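Local coordinates for protein histidine decarboxylase alpha chain (Lactobacillus sp. 30A, PDB 1IBV) that probably catalyses the pyruvoyl-dependent decarboxylation of histidine to histamine, its alpha chain carrying the pyruvoyl group, at residues 16-21 with 208-213. Residues are numbered along the deposited sequence; the frame is centred on the assembly and turned at random.
Sequences RSPEVD and TMPEWL
The backbone N of M209 bonds to the carbonyl O of R16 at 2.8 Å, nearly straight at the hydrogen (167°), and this is the one hydrogen bond between 16-21 and 208-213. It joins the first turn of helix 209-216, where an NH has no carbonyl of its own helix to meet, to the loop just ahead of helix 18-22. Around that same R16 O lie CA of T208, at 3.5 Å, and the CB atoms of T208 and M209, both at 3.7 Å. On the buried side, M209 has CG anti to its backbone N (chi1 -172°) and then bends away from 16-21; the side chain packs on L15 and E51. CA of S17 lies 4.4 Å from CB of M209, with the S17 side chain turned away.

Toward solvent the contact thins out to two prolines. The CD edges of the P18 and P210 rings meet, with CD of P18 3.9 Å from CD of P210 and 4.0 Å from its CG. Further out, each segment is tied to itself. R16 turns its extended chain away and grips D21 side-on, NE and NH2 both reaching OD1 from one face of the carboxylate, the NH2 bond 3.0 Å long. T208 and E211 form a capping box: T208 N donates to E211 OE2 at 3.1 Å, while the return bond from E211 N to T208 OG1 is weak and doubtful.

The contact joins the starts of helices 18-22 and 209-216. Helix 43-53 meets both segments, taking V20 on L45 and L213 on E51.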
loop_
_atom_site.group_PDB
_atom_site.type_symbol
_atom_site.label_atom_id
_atom_site.label_comp_id
_atom_site.label_asym_id
_atom_site.label_seq_id
_atom_site.Cartn_x
_atom_site.Cartn_y
_atom_site.Cartn_z
ATOM N N ARG B 16 27.351 8.856 14.408
ATOM C CA ARG B 16 28.791 8.611 14.441
ATOM C C ARG B 16 29.418 9.076 15.742
ATOM O O ARG B 16 29.040 10.109 16.297
ATOM C CB ARG B 16 29.471 9.279 13.251
ATOM C CG ARG B 16 30.917 8.879 13.037
ATOM C CD ARG B 16 31.378 9.439 11.709
ATOM N NE ARG B 16 32.772 9.139 11.391
ATOM C CZ ARG B 16 33.158 8.219 10.512
ATOM N NH1 ARG B 16 32.254 7.490 9.862
ATOM N NH2 ARG B 16 34.449 8.076 10.228
ATOM N N SER B 17 30.335 8.271 16.258
ATOM C CA SER B 17 31.001 8.592 17.508
ATOM C C SER B 17 32.309 9.312 17.244
ATOM O O SER B 17 33.090 8.921 16.370
ATOM C CB SER B 17 31.257 7.324 18.333
ATOM O OG SER B 17 31.755 7.640 19.627
ATOM N N PRO B 18 32.585 10.362 18.026
ATOM C CA PRO B 18 33.829 11.101 17.828
ATOM C C PRO B 18 35.006 10.151 17.962
ATOM O O PRO B 18 35.978 10.245 17.210
ATOM C CB PRO B 18 33.788 12.140 18.953
ATOM C CG PRO B 18 32.973 11.460 20.024
ATOM C CD PRO B 18 31.863 10.847 19.217
ATOM N N GLU B 19 34.874 9.171 18.849
ATOM C CA GLU B 19 35.938 8.203 19.057
ATOM C C GLU B 19 36.339 7.484 17.778
ATOM O O GLU B 19 37.450 6.974 17.676
ATOM C CB GLU B 19 35.532 7.172 20.106
ATOM C CG GLU B 19 35.827 7.585 21.539
ATOM C CD GLU B 19 35.154 8.883 21.932
ATOM O OE1 GLU B 19 35.887 9.881 22.114
ATOM O OE2 GLU B 19 33.906 8.905 22.058
ATOM N N VAL B 20 35.449 7.475 16.792
ATOM C CA VAL B 20 35.723 6.803 15.534
ATOM C C VAL B 20 36.730 7.558 14.677
ATOM O O VAL B 20 37.657 6.959 14.129
ATOM C CB VAL B 20 34.432 6.583 14.731
ATOM C CG1 VAL B 20 34.731 5.950 13.389
ATOM C CG2 VAL B 20 33.491 5.698 15.514
ATOM N N ASP B 21 36.572 8.875 14.579
ATOM C CA ASP B 21 37.483 9.672 13.760
ATOM C C ASP B 21 38.840 9.803 14.428
ATOM O O ASP B 21 39.857 9.989 13.756
ATOM C CB ASP B 21 36.893 11.057 13.498
ATOM C CG ASP B 21 35.582 10.995 12.744
ATOM O OD1 ASP B 21 35.597 10.563 11.562
ATOM O OD2 ASP B 21 34.541 11.367 13.340
ATOM N N THR B 208 25.858 13.689 15.190
ATOM C CA THR B 208 26.911 12.887 15.791
ATOM C C THR B 208 26.314 12.384 17.106
ATOM O O THR B 208 25.315 12.937 17.579
ATOM C CB THR B 208 28.162 13.720 16.082
ATOM O OG1 THR B 208 27.824 14.813 16.944
ATOM C CG2 THR B 208 28.742 14.267 14.788
ATOM N N MET B 209 26.927 11.377 17.721
ATOM C CA MET B 209 26.391 10.842 18.971
ATOM C C MET B 209 26.164 11.911 20.041
ATOM O O MET B 209 25.060 12.031 20.573
ATOM C CB MET B 209 27.255 9.703 19.510
ATOM C CG MET B 209 26.626 8.987 20.693
ATOM S SD MET B 209 24.938 8.410 20.307
ATOM C CE MET B 209 25.239 6.754 19.748
ATOM N N PRO B 210 27.184 12.734 20.334
ATOM C CA PRO B 210 27.008 13.774 21.350
ATOM C C PRO B 210 25.869 14.731 20.996
ATOM O O PRO B 210 25.050 15.069 21.852
ATOM C CB PRO B 210 28.350 14.498 21.318
ATOM C CG PRO B 210 29.300 13.406 20.936
ATOM C CD PRO B 210 28.562 12.744 19.817
ATOM N N GLU B 211 25.838 15.168 19.732
ATOM C CA GLU B 211 24.809 16.094 19.245
ATOM C C GLU B 211 23.422 15.513 19.470
ATOM O O GLU B 211 22.504 16.223 19.908
ATOM C CB GLU B 211 24.989 16.376 17.759
ATOM C CG GLU B 211 26.270 17.116 17.410
ATOM C CD GLU B 211 26.391 17.409 15.922
ATOM O OE1 GLU B 211 27.244 18.239 15.548
ATOM O OE2 GLU B 211 25.644 16.812 15.119
ATOM N N TRP B 212 23.290 14.215 19.192
ATOM C CA TRP B 212 22.034 13.493 19.368
ATOM C C TRP B 212 21.703 13.457 20.859
ATOM O O TRP B 212 20.624 13.881 21.279
ATOM C CB TRP B 212 22.178 12.061 18.832
ATOM C CG TRP B 212 20.919 11.258 18.916
ATOM C CD1 TRP B 212 19.791 11.413 18.164
ATOM C CD2 TRP B 212 20.649 10.182 19.814
ATOM N NE1 TRP B 212 18.836 10.510 18.544
ATOM C CE2 TRP B 212 19.336 9.745 19.563
ATOM C CE3 TRP B 212 21.385 9.553 20.823
ATOM C CZ2 TRP B 212 18.747 8.701 20.271
ATOM C CZ3 TRP B 212 20.799 8.518 21.527
ATOM C CH2 TRP B 212 19.493 8.106 21.250
ATOM N N LEU B 213 22.676 13.021 21.655
ATOM C CA LEU B 213 22.510 12.915 23.097
ATOM C C LEU B 213 21.968 14.214 23.642
ATOM O O LEU B 213 20.894 14.241 24.238
ATOM C CB LEU B 213 23.848 12.592 23.751
ATOM C CG LEU B 213 24.113 11.191 24.311
ATOM C CD1 LEU B 213 23.430 10.105 23.521
ATOM C CD2 LEU B 213 25.600 10.960 24.327
#